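Local coordinates for protein putative acetyltransferase Ta0821 (Thermoplasma acidophilum DSM 1728, PDB 3C26) that probably transfers an acyl group, most likely acetyl, as a member of the GNAT acetyltransferase family, at residues V72-H76 with L87-H93; R171-F175 with V243-L247. All blocks are in the same frame, centred on the assembly; numbering follows the deposited sequence.

Contact 1 of 2, residues V72-H76 with L87-H93. With EDO (1,2-ethanediol), chain E; NO3 (nitrate ion), chain B.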
loop_
_atom_site.group_PDB
_atom_site.type_symbol
_atom_site.label_atom_id
_atom_site.label_comp_id
_atom_site.label_asym_id
_atom_site.label_seq_id
_atom_site.Cartn_x
_atom_site.Cartn_y
_atom_site.Cartn_z
ATOM N N VAL A 72 -25.793 1.593 15.422
ATOM C CA VAL A 72 -24.453 0.997 15.620
ATOM C C VAL A 72 -23.646 0.799 14.300
ATOM O O VAL A 72 -22.431 0.575 14.301
ATOM C CB VAL A 72 -24.507 -0.334 16.485
ATOM C CG1 VAL A 72 -25.137 -0.070 17.893
ATOM C CG2 VAL A 72 -25.235 -1.461 15.733
ATOM N N ALA A 73 -24.345 0.923 13.182
ATOM C CA ALA A 73 -23.741 0.757 11.836
ATOM C C ALA A 73 -24.548 1.525 10.802
ATOM O O ALA A 73 -25.784 1.756 10.955
ATOM C CB ALA A 73 -23.675 -0.705 11.432
ATOM N N THR A 74 -23.852 1.936 9.751
ATOM C CA THR A 74 -24.514 2.611 8.634
ATOM C C THR A 74 -24.224 1.917 7.337
ATOM O O THR A 74 -23.205 1.224 7.173
ATOM C CB THR A 74 -24.020 4.091 8.471
ATOM O OG1 THR A 74 -22.598 4.116 8.182
ATOM C CG2 THR A 74 -24.298 4.921 9.717
ATOM N N ILE A 75 -25.159 2.096 6.414
ATOM C CA ILE A 75 -24.930 1.802 5.010
ATOM C C ILE A 75 -25.666 2.874 4.187
ATOM O O ILE A 75 -26.813 3.214 4.499
ATOM C CB ILE A 75 -25.403 0.368 4.575
ATOM C CG1 ILE A 75 -25.013 0.072 3.138
ATOM C CG2 ILE A 75 -26.932 0.250 4.614
ATOM C CD1 ILE A 75 -23.657 -0.394 2.954
ATOM N N HIS A 76 -24.985 3.396 3.155
ATOM C CA HIS A 76 -25.605 4.320 2.187
ATOM C C HIS A 76 -26.062 3.551 0.934
ATOM O O HIS A 76 -25.383 2.659 0.469
ATOM C CB HIS A 76 -24.624 5.437 1.792
ATOM C CG HIS A 76 -25.151 6.382 0.746
ATOM N ND1 HIS A 76 -24.539 6.564 -0.484
ATOM C CD2 HIS A 76 -26.233 7.200 0.754
ATOM C CE1 HIS A 76 -25.243 7.438 -1.189
ATOM N NE2 HIS A 76 -26.265 7.847 -0.456
ATOM N N LEU A 87 -23.916 1.041 -3.362
ATOM C CA LEU A 87 -23.828 0.938 -1.921
ATOM C C LEU A 87 -22.463 1.369 -1.496
ATOM O O LEU A 87 -21.449 1.123 -2.189
ATOM C CB LEU A 87 -24.014 -0.492 -1.477
ATOM C CG LEU A 87 -25.315 -1.180 -1.900
ATOM C CD1 LEU A 87 -25.195 -2.629 -1.542
ATOM C CD2 LEU A 87 -26.588 -0.498 -1.266
ATOM N N GLY A 88 -22.462 2.033 -0.351
ATOM C CA GLY A 88 -21.243 2.367 0.333
ATOM C C GLY A 88 -21.436 3.055 1.653
ATOM O O GLY A 88 -22.496 2.991 2.261
ATOM N N GLY A 89 -20.384 3.676 2.121
ATOM C CA GLY A 89 -20.461 4.365 3.381
ATOM C C GLY A 89 -20.719 3.390 4.522
ATOM O O GLY A 89 -21.386 3.719 5.485
ATOM N N LEU A 90 -20.231 2.158 4.375
ATOM C CA LEU A 90 -20.332 1.133 5.451
ATOM C C LEU A 90 -19.398 1.470 6.631
ATOM O O LEU A 90 -18.163 1.413 6.552
ATOM C CB LEU A 90 -20.093 -0.314 4.916
ATOM C CG LEU A 90 -20.703 -1.447 5.775
ATOM C CD1 LEU A 90 -20.661 -2.806 5.016
ATOM C CD2 LEU A 90 -20.019 -1.605 7.172
ATOM N N ARG A 91 -20.042 1.838 7.731
ATOM C CA ARG A 91 -19.354 2.262 8.967
ATOM C C ARG A 91 -20.000 1.669 10.188
ATOM O O ARG A 91 -21.179 1.377 10.217
ATOM C CB ARG A 91 -19.308 3.792 9.058
ATOM C CG ARG A 91 -18.413 4.378 7.983
ATOM C CD ARG A 91 -18.270 5.893 8.086
ATOM N NE ARG A 91 -17.348 6.403 7.080
ATOM C CZ ARG A 91 -16.816 7.624 7.085
ATOM N NH1 ARG A 91 -17.127 8.506 8.021
ATOM N NH2 ARG A 91 -15.923 7.957 6.178
ATOM N N VAL A 92 -19.162 1.447 11.188
ATOM C CA VAL A 92 -19.581 0.889 12.447
ATOM C C VAL A 92 -19.017 1.758 13.599
ATOM O O VAL A 92 -17.953 2.440 13.508
ATOM C CB VAL A 92 -19.133 -0.599 12.621
ATOM C CG1 VAL A 92 -19.589 -1.487 11.388
ATOM C CG2 VAL A 92 -17.602 -0.702 12.850
ATOM N N HIS A 93 -19.786 1.742 14.671
ATOM C CA HIS A 93 -19.354 2.346 15.904
ATOM C C HIS A 93 -18.044 1.636 16.319
ATOM O O HIS A 93 -17.906 0.440 16.164
ATOM C CB HIS A 93 -20.413 2.184 16.984
ATOM C CG HIS A 93 -19.966 2.728 18.301
ATOM N ND1 HIS A 93 -19.193 2.002 19.182
ATOM C CD2 HIS A 93 -20.100 3.962 18.846
ATOM C CE1 HIS A 93 -18.923 2.748 20.239
ATOM N NE2 HIS A 93 -19.458 3.942 20.060
HETATM C C1 EDO E . -22.169 5.679 -3.379
HETATM O O1 EDO E . -22.874 6.908 -3.265
HETATM C C2 EDO E . -21.502 5.386 -2.063
HETATM O O2 EDO E . -22.469 5.226 -1.052
HETATM N N NO3 B . -16.061 4.963 4.014
HETATM O O1 NO3 B . -17.139 4.799 4.839
HETATM O O2 NO3 B . -15.040 5.770 4.394
HETATM O O3 NO3 B . -15.966 4.258 2.853
#

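Contact 2 of 2, residues R171-F175 with V243-L247. With EDO (1,2-ethanediol), chain F.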
loop_
_atom_site.group_PDB
_atom_site.type_symbol
_atom_site.label_atom_id
_atom_site.label_comp_id
_atom_site.label_asym_id
_atom_site.label_seq_id
_atom_site.Cartn_x
_atom_site.Cartn_y
_atom_site.Cartn_z
ATOM N N ARG A 171 -15.300 4.564 -25.994
ATOM C CA ARG A 171 -15.868 3.242 -26.100
ATOM C C ARG A 171 -16.333 2.628 -24.817
ATOM O O ARG A 171 -16.820 1.486 -24.805
ATOM C CB ARG A 171 -14.794 2.325 -26.721
ATOM C CG ARG A 171 -14.585 2.495 -28.219
ATOM C CD ARG A 171 -15.400 1.488 -29.007
ATOM N NE ARG A 171 -16.843 1.671 -28.810
ATOM C CZ ARG A 171 -17.529 2.724 -29.244
ATOM N NH1 ARG A 171 -16.918 3.715 -29.864
ATOM N NH2 ARG A 171 -18.821 2.805 -29.043
ATOM N N TRP A 172 -16.143 3.357 -23.725
ATOM C CA TRP A 172 -16.640 2.903 -22.440
ATOM C C TRP A 172 -18.054 3.428 -22.226
ATOM O O TRP A 172 -18.409 4.506 -22.723
ATOM C CB TRP A 172 -15.764 3.397 -21.316
ATOM C CG TRP A 172 -14.480 2.776 -21.392
ATOM C CD1 TRP A 172 -13.356 3.273 -21.987
ATOM C CD2 TRP A 172 -14.174 1.474 -20.970
ATOM N NE1 TRP A 172 -12.359 2.365 -21.906
ATOM C CE2 TRP A 172 -12.837 1.247 -21.272
ATOM C CE3 TRP A 172 -14.897 0.475 -20.313
ATOM C CZ2 TRP A 172 -12.204 0.057 -20.960
ATOM C CZ3 TRP A 172 -14.250 -0.684 -19.984
ATOM C CH2 TRP A 172 -12.936 -0.894 -20.332
ATOM N N ARG A 173 -18.867 2.617 -21.560
ATOM C CA ARG A 173 -20.250 2.968 -21.247
ATOM C C ARG A 173 -20.575 2.898 -19.794
ATOM O O ARG A 173 -21.696 3.143 -19.423
ATOM C CB ARG A 173 -21.222 2.042 -21.932
ATOM C CG ARG A 173 -21.977 2.664 -22.998
ATOM C CD ARG A 173 -21.082 3.091 -24.041
ATOM N NE ARG A 173 -21.743 4.032 -24.928
ATOM C CZ ARG A 173 -21.091 4.786 -25.783
ATOM N NH1 ARG A 173 -19.747 4.721 -25.855
ATOM N NH2 ARG A 173 -21.785 5.613 -26.545
ATOM N N CYS A 174 -19.626 2.432 -18.999
ATOM C CA CYS A 174 -19.780 2.460 -17.517
ATOM C C CYS A 174 -18.647 3.276 -17.027
ATOM O O CYS A 174 -17.535 3.151 -17.534
ATOM C CB CYS A 174 -19.768 1.094 -16.863
ATOM S SG CYS A 174 -20.982 -0.010 -17.505
ATOM N N PHE A 175 -18.967 4.129 -16.062
ATOM C CA PHE A 175 -18.072 5.138 -15.526
ATOM C C PHE A 175 -18.246 5.364 -14.048
ATOM O O PHE A 175 -19.297 5.153 -13.495
ATOM C CB PHE A 175 -18.410 6.538 -16.103
ATOM C CG PHE A 175 -18.790 6.558 -17.542
ATOM C CD1 PHE A 175 -20.111 6.370 -17.924
ATOM C CD2 PHE A 175 -17.837 6.866 -18.512
ATOM C CE1 PHE A 175 -20.461 6.406 -19.228
ATOM C CE2 PHE A 175 -18.189 6.908 -19.846
ATOM C CZ PHE A 175 -19.501 6.677 -20.203
ATOM N N VAL A 243 -7.573 5.770 -11.866
ATOM C CA VAL A 243 -7.457 5.516 -13.306
ATOM C C VAL A 243 -7.920 4.130 -13.687
ATOM O O VAL A 243 -7.553 3.172 -13.071
ATOM C CB VAL A 243 -6.004 5.747 -13.798
ATOM C CG1 VAL A 243 -5.909 5.613 -15.315
ATOM C CG2 VAL A 243 -5.509 7.128 -13.397
ATOM N N ARG A 244 -8.788 4.059 -14.692
ATOM C CA ARG A 244 -9.331 2.795 -15.098
ATOM C C ARG A 244 -8.187 1.855 -15.473
ATOM O O ARG A 244 -7.266 2.223 -16.183
ATOM C CB ARG A 244 -10.366 2.942 -16.235
ATOM C CG ARG A 244 -11.097 1.601 -16.533
ATOM C CD ARG A 244 -11.836 1.630 -17.840
ATOM N NE ARG A 244 -12.866 2.660 -17.933
ATOM C CZ ARG A 244 -14.137 2.531 -17.567
ATOM N NH1 ARG A 244 -14.580 1.442 -17.001
ATOM N NH2 ARG A 244 -14.959 3.537 -17.749
ATOM N N LYS A 245 -8.253 0.638 -14.956
ATOM C CA LYS A 245 -7.180 -0.381 -15.136
ATOM C C LYS A 245 -6.564 -0.457 -16.560
ATOM O O LYS A 245 -5.319 -0.440 -16.742
ATOM C CB LYS A 245 -7.712 -1.741 -14.691
ATOM C CG LYS A 245 -6.720 -2.859 -14.748
ATOM C CD LYS A 245 -5.560 -2.559 -13.872
ATOM C CE LYS A 245 -4.835 -3.804 -13.429
ATOM N NZ LYS A 245 -3.624 -3.478 -12.605
ATOM N N ALA A 246 -7.433 -0.466 -17.558
ATOM C CA ALA A 246 -6.992 -0.667 -18.933
ATOM C C ALA A 246 -6.105 0.454 -19.369
ATOM O O ALA A 246 -5.233 0.250 -20.223
ATOM C CB ALA A 246 -8.155 -0.827 -19.900
ATOM N N LEU A 247 -6.298 1.625 -18.769
ATOM C CA LEU A 247 -5.475 2.799 -19.086
ATOM C C LEU A 247 -4.201 2.849 -18.247
ATOM O O LEU A 247 -3.167 3.405 -18.650
ATOM C CB LEU A 247 -6.230 4.082 -18.775
ATOM C CG LEU A 247 -7.550 4.401 -19.444
ATOM C CD1 LEU A 247 -7.843 5.812 -19.116
ATOM C CD2 LEU A 247 -7.439 4.251 -20.912
HETATM C C1 EDO F . -3.023 -2.744 -9.731
HETATM O O1 EDO F . -4.367 -2.869 -10.240
HETATM C C2 EDO F . -2.969 -2.131 -8.327
HETATM O O2 EDO F . -3.011 -3.150 -7.319
#

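Contact 1 of 2, residues V72-H76 with L87-H93
Antiparallel pairing of two neighbouring strands in a GNAT hairpin illustrates how a beta bulge is accommodated by side chains. Regular pairing brings Thr-74 N to Arg-91 O (2.8 Å), but between Thr-74 and His-76 the register slips by one, so His-76 pairs with Gly-88 (His-76 N to Gly-88 O, 2.7 Å). Gly-89 and Leu-90 together face Ile-75 across the bulge; Gly-89 has positive phi, and a CB there would come tight against that of His-76. Thr-74, in the p rotamer, uses the bulge: its OG1 donates to Gly-89 O at 3.0 Å. Ile-75, t at chi1 and p at chi2, brings CD1 to 4.1 Å from Leu-90 CB, on the side covered by helix 101-113. His-76 and Arg-91 extend from the other face. The t rotamer of His-76 carries its ring away to stack on Trp-56, with ND1 hydrogen-bonded to ethanediol O2 (2.5 Å). The chemistry implies an apolar, helix-covered face backed by one whose polar ends are partnered, Arg-91 by Asp-50 and by a nitrate probably from the crystallisation liquor (NE to O1, 2.8 Å).

Contact 2 of 2, residues R171-F175 with V243-L247
A single arginine can tie a loop to a distant part of the chain by using its backbone-directed, aromatic and ionic capacities together, and Arg-244 is a clear case. Along 171-175, Arg-171 stays out of reach, and the contact begins at Trp-172, whose side chain starts toward the partner segment. The guanidinium of Arg-244 lies flat on the indole, planes at 3° and centres 3.9 Å apart, a cation-pi stack; Arg-244 CD adds a CH-pi contact 3.5 Å from the centroid of the six-membered ring of Trp-172. Beside it, Trp-172 CZ2 meets Ala-246 CB at 4.3 Å. Arg-173 turns away, which leaves the next link to the main chain of Cys-174: its O accepts a short hydrogen bond from Arg-244 NH2 at 2.6 Å, in the guanidinium plane, while its sulfur forms the disulfide with Cys-183. Phe-175 points away and stacks on Phe-205. Arg-244 is the N-cap residue of helix 245-248, directly after strand 237-243. That junction lies between strands 141-153 and 214-221, which supply Glu-144 for a salt bridge and Asn-220 O for a hydrogen bond to Arg-244, with the small hairpin 174-177/180-183 laid against it.

In the fold
The two contacts show local and distant closure within one chain. From the N terminus the chain runs through strand 7-10 and three helices to strands 62-67 and 70-79; contact 1 then closes the short hairpin from 70-79 to 85-92, with only ten residues between its segments. The chain goes on through helix 101-113 and strands 119-125 and 141-153 before contact 2 opens. Contact 2 spans 67 residues, a loop that includes helices 187-193 and 225-232 and strands 198-200, 204-211 and 214-221. The contacts are in series, neither nested nor crossed. The centres of contact 1 and contact 2 lie about 27 Å apart, linked through the large mixed sheet, to which strand 237-243 belongs while disulfide-linked hairpin 174-177/180-183 is a separate small sheet.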